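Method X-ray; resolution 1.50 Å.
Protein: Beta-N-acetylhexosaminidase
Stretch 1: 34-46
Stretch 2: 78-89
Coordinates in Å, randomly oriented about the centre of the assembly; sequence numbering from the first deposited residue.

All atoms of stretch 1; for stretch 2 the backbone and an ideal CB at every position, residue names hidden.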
# COMPACT_ATOMS: atom_id res chain seq x y z
N LEU A 34 12.03 -21.44 -15.88
CA LEU A 34 11.06 -20.74 -15.05
C LEU A 34 11.15 -19.25 -15.30
O LEU A 34 12.23 -18.71 -15.58
CB LEU A 34 11.33 -21.01 -13.57
CG LEU A 34 11.03 -22.41 -13.05
CD1 LEU A 34 11.58 -22.57 -11.63
CD2 LEU A 34 9.54 -22.69 -13.08
N GLU A 35 10.02 -18.57 -15.20
CA GLU A 35 10.03 -17.12 -15.29
C GLU A 35 10.74 -16.53 -14.06
O GLU A 35 10.91 -17.19 -13.03
CB GLU A 35 8.61 -16.58 -15.42
CG GLU A 35 7.87 -17.08 -16.67
CD GLU A 35 8.56 -16.71 -17.97
OE1 GLU A 35 9.00 -15.55 -18.10
OE2 GLU A 35 8.66 -17.58 -18.86
N THR A 36 11.16 -15.27 -14.18
CA THR A 36 12.03 -14.69 -13.16
C THR A 36 11.33 -14.52 -11.82
O THR A 36 12.01 -14.41 -10.79
CB THR A 36 12.63 -13.36 -13.61
OG1 THR A 36 11.58 -12.42 -13.85
CG2 THR A 36 13.45 -13.55 -14.88
N ASP A 37 10.00 -14.50 -11.81
CA ASP A 37 9.19 -14.38 -10.60
C ASP A 37 8.66 -15.73 -10.11
O ASP A 37 7.82 -15.76 -9.21
CB ASP A 37 8.02 -13.41 -10.82
CG ASP A 37 7.10 -13.85 -11.96
OD1 ASP A 37 7.55 -14.58 -12.86
OD2 ASP A 37 5.92 -13.46 -11.98
N ALA A 38 9.15 -16.84 -10.66
CA ALA A 38 8.59 -18.16 -10.42
C ALA A 38 9.60 -19.05 -9.71
O ALA A 38 10.82 -18.85 -9.81
CB ALA A 38 8.15 -18.81 -11.73
N TYR A 39 9.10 -20.05 -8.99
CA TYR A 39 9.97 -21.03 -8.35
C TYR A 39 9.30 -22.41 -8.39
O TYR A 39 8.09 -22.54 -8.59
CB TYR A 39 10.36 -20.64 -6.90
CG TYR A 39 9.18 -20.72 -5.95
CD1 TYR A 39 8.87 -21.91 -5.29
CD2 TYR A 39 8.36 -19.61 -5.73
CE1 TYR A 39 7.78 -22.00 -4.45
CE2 TYR A 39 7.28 -19.69 -4.89
CZ TYR A 39 6.98 -20.89 -4.26
OH TYR A 39 5.89 -21.00 -3.44
N ARG A 40 10.13 -23.43 -8.21
CA ARG A 40 9.67 -24.80 -7.99
C ARG A 40 10.38 -25.32 -6.75
O ARG A 40 11.62 -25.33 -6.70
CB ARG A 40 10.00 -25.68 -9.20
CG ARG A 40 9.49 -27.11 -9.06
CD ARG A 40 10.02 -28.02 -10.18
NE ARG A 40 9.85 -27.41 -11.50
CZ ARG A 40 10.84 -26.98 -12.28
NH1 ARG A 40 12.11 -27.10 -11.88
NH2 ARG A 40 10.57 -26.43 -13.45
N LEU A 41 9.61 -25.71 -5.75
CA LEU A 41 10.16 -26.19 -4.49
C LEU A 41 9.72 -27.63 -4.30
O LEU A 41 8.51 -27.90 -4.26
CB LEU A 41 9.67 -25.31 -3.33
CG LEU A 41 10.18 -25.68 -1.94
CD1 LEU A 41 11.70 -25.52 -1.84
CD2 LEU A 41 9.50 -24.81 -0.90
N THR A 42 10.68 -28.54 -4.21
CA THR A 42 10.40 -29.96 -4.07
C THR A 42 10.79 -30.40 -2.67
O THR A 42 11.95 -30.22 -2.25
CB THR A 42 11.14 -30.77 -5.13
OG1 THR A 42 10.77 -30.28 -6.43
CG2 THR A 42 10.79 -32.26 -5.03
N VAL A 43 9.84 -30.96 -1.94
CA VAL A 43 10.04 -31.44 -0.57
C VAL A 43 10.19 -32.95 -0.64
O VAL A 43 9.29 -33.65 -1.11
CB VAL A 43 8.85 -31.03 0.32
CG1 VAL A 43 8.98 -31.64 1.72
CG2 VAL A 43 8.74 -29.51 0.39
N THR A 44 11.34 -33.45 -0.19
CA THR A 44 11.65 -34.88 -0.16
C THR A 44 12.00 -35.29 1.26
O THR A 44 12.28 -34.44 2.11
CB THR A 44 12.84 -35.21 -1.09
OG1 THR A 44 14.08 -34.89 -0.42
CG2 THR A 44 12.75 -34.46 -2.42
N PRO A 45 12.02 -36.60 1.56
CA PRO A 45 12.40 -37.01 2.93
C PRO A 45 13.81 -36.61 3.32
O PRO A 45 14.13 -36.57 4.51
CB PRO A 45 12.23 -38.53 2.90
CG PRO A 45 11.24 -38.78 1.80
CD PRO A 45 11.58 -37.75 0.76
N GLN A 46 14.67 -36.34 2.35
CA GLN A 46 16.05 -35.96 2.62
C GLN A 46 16.24 -34.46 2.74
O GLN A 46 17.32 -34.02 3.17
CB GLN A 46 16.97 -36.49 1.51
CG GLN A 46 16.99 -38.02 1.37
CD GLN A 46 15.77 -38.58 0.65
OE1 GLN A 46 15.21 -37.95 -0.24
NE2 GLN A 46 15.37 -39.79 1.03
N UNK A 78 6.00 -34.79 10.93
CA UNK A 78 6.47 -34.46 9.61
C UNK A 78 5.38 -33.86 8.74
O UNK A 78 4.20 -33.84 9.09
CB UNK A 78 7.05 -35.71 8.94
N UNK A 79 5.80 -33.36 7.59
CA UNK A 79 4.89 -32.76 6.62
C UNK A 79 4.93 -33.61 5.35
O UNK A 79 5.89 -34.38 5.14
CB UNK A 79 5.27 -31.31 6.33
N UNK A 80 3.93 -33.50 4.49
CA UNK A 80 3.95 -34.28 3.25
C UNK A 80 5.10 -33.84 2.35
O UNK A 80 5.50 -32.68 2.34
CB UNK A 80 2.62 -34.14 2.51
N UNK A 81 5.62 -34.80 1.60
CA UNK A 81 6.48 -34.48 0.48
C UNK A 81 5.63 -34.01 -0.70
O UNK A 81 4.41 -34.20 -0.72
CB UNK A 81 7.33 -35.69 0.09
N UNK A 82 6.27 -33.39 -1.67
CA UNK A 82 5.52 -32.87 -2.79
C UNK A 82 6.34 -31.90 -3.61
O UNK A 82 7.52 -31.65 -3.34
CB UNK A 82 4.24 -32.19 -2.30
N UNK A 83 5.69 -31.35 -4.64
CA UNK A 83 6.28 -30.36 -5.53
C UNK A 83 5.36 -29.15 -5.58
O UNK A 83 4.16 -29.29 -5.85
CB UNK A 83 6.51 -30.94 -6.93
N UNK A 84 5.92 -27.98 -5.32
CA UNK A 84 5.21 -26.71 -5.38
C UNK A 84 5.77 -25.94 -6.57
O UNK A 84 6.98 -25.69 -6.63
CB UNK A 84 5.35 -25.92 -4.08
N UNK A 85 4.92 -25.58 -7.52
CA UNK A 85 5.33 -24.76 -8.66
C UNK A 85 4.49 -23.50 -8.61
O UNK A 85 3.25 -23.58 -8.63
CB UNK A 85 5.16 -25.50 -9.99
N UNK A 86 5.13 -22.34 -8.54
CA UNK A 86 4.42 -21.16 -8.07
C UNK A 86 4.90 -19.91 -8.78
O UNK A 86 6.10 -19.74 -9.03
CB UNK A 86 4.59 -21.00 -6.56
N UNK A 87 3.96 -19.01 -9.07
CA UNK A 87 4.21 -17.75 -9.75
C UNK A 87 2.99 -16.88 -9.47
O UNK A 87 1.87 -17.41 -9.45
CB UNK A 87 4.45 -17.94 -11.25
N UNK A 88 3.16 -15.58 -9.24
CA UNK A 88 2.01 -14.75 -8.85
C UNK A 88 1.08 -14.41 -10.00
O UNK A 88 1.51 -14.16 -11.13
CB UNK A 88 2.50 -13.45 -8.21
N UNK A 89 -0.21 -14.34 -9.66
CA UNK A 89 -1.22 -13.90 -10.61
C UNK A 89 -0.98 -12.45 -11.05
O UNK A 89 -1.08 -12.13 -12.24
CB UNK A 89 -2.61 -14.04 -10.00

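Strand 39-44 and strand 79-86 run antiparallel (173°), so positions 82 to 86 can be read against their paired residues, Val 43 back to Tyr 39.

At positions 78 to 80 the ideal CB has nothing of stretch 1 within 5.5 Å. At 78, phi of 97° favours glycine, and it is Gly 78. At 79 a long apolar chain could still reach Val 43; Ile 79 does, with CD1 4.4 Å from Val 43 CG1. At 80, CB points away and phi of -65° admits proline among many others; it is Pro 80.

At 81 the ideal CB lies a tight 3.1 Å from Val 43 O. A small or slim side chain suits. Cys 81 places SG 3.5 Å from Pro 45 CD.

Position 82 has phi/psi of 165/-178°, where a CB would jam against the preceding carbonyl O; this calls for glycine. Gly 82 pairs with Val 43 through two backbone hydrogen bonds, the shorter from Val 43 N to Gly 82 O (2.8 Å).

At 83, CB shares a face with Arg 40 and Thr 42, 4.3 Å from Thr 42 OG1. Valine, isoleucine or threonine would fit; Val 83 sets CG1 3.8 Å from Arg 40 CG.

At 84 the ideal CB lies on the other face, with Leu 41 and Tyr 39, and is 4.6 Å from Tyr 39 CE1, favouring a branched or long apolar chain. Ile 84 brings CG2 3.9 Å from Tyr 39 CE1 and CD1 4.3 Å from Leu 41 CD2.

At 85, CB is 4.7 Å from Arg 40 CG. Beta-branched, polar or acidic residues are plausible. Thr 85 OG1 lies 2.7 Å from the O of water 1, which accepts from Arg 40 NE at 3.1 Å, bridging the two side chains.

At 86 the ideal CB is a tight 3.3 Å from Tyr 39 CZ, while the hydroxyl offers a polar partner; aspartate or asparagine suits. Asp 86 sets CB over one ring face, and a weak hydrogen bond links Tyr 39 OH to Asp 86 OD2 (2.6 Å).

At 87, CB is 3.8 Å from Ala 38 CB, and the Asp 37 carboxylate invites lysine or arginine. Lys 87 NZ forms a salt bridge with Asp 37 OD2 (2.8 Å).

At 88 the ideal CB meets only Asp 37 OD2, at 5.1 Å, and phi of -76° admits proline among many others; Pro 88 packs CD 3.5 Å from Asp 37 O. Position 89 points away, leaving its identity open: Arg 89 bonds elsewhere in the structure.

Stretch 2, residues 78-89: GIPCGVITDKPR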
# COMPACT_ATOMS: atom_id res chain seq x y z
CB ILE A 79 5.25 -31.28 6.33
CG1 ILE A 79 6.60 -31.18 5.61
CG2 ILE A 79 5.20 -30.45 7.61
CD1 ILE A 79 6.91 -29.79 5.09
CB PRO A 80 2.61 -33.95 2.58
CG PRO A 80 1.78 -33.31 3.62
CD PRO A 80 2.68 -32.72 4.64
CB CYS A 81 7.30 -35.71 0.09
SG CYS A 81 8.54 -36.12 1.34
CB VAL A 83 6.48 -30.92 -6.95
CG1 VAL A 83 7.19 -29.89 -7.83
CG2 VAL A 83 7.27 -32.21 -6.90
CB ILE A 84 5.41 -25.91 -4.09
CG1 ILE A 84 4.86 -26.68 -2.88
CG2 ILE A 84 4.77 -24.53 -4.21
CD1 ILE A 84 5.46 -26.21 -1.55
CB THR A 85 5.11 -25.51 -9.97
OG1 THR A 85 5.69 -26.81 -9.88
CG2 THR A 85 5.75 -24.75 -11.13
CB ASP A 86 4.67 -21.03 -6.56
CG ASP A 86 3.57 -20.28 -5.83
OD1 ASP A 86 2.52 -19.96 -6.44
OD2 ASP A 86 3.78 -20.02 -4.63
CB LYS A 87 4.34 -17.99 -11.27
CG LYS A 87 4.71 -16.77 -12.10
CD LYS A 87 4.69 -17.08 -13.60
CE LYS A 87 5.09 -15.86 -14.42
NZ LYS A 87 4.32 -14.63 -13.99
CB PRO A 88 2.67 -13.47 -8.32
CG PRO A 88 3.98 -13.41 -9.03
CD PRO A 88 4.43 -14.85 -9.11
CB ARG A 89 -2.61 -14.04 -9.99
CG ARG A 89 -3.73 -13.59 -10.91
CD ARG A 89 -5.10 -13.67 -10.25
NE ARG A 89 -6.15 -13.26 -11.18
CZ ARG A 89 -7.40 -12.98 -10.83
NH1 ARG A 89 -7.78 -13.05 -9.55
NH2 ARG A 89 -8.28 -12.62 -11.76
O HOH W 1 6.90 -28.06 -11.96
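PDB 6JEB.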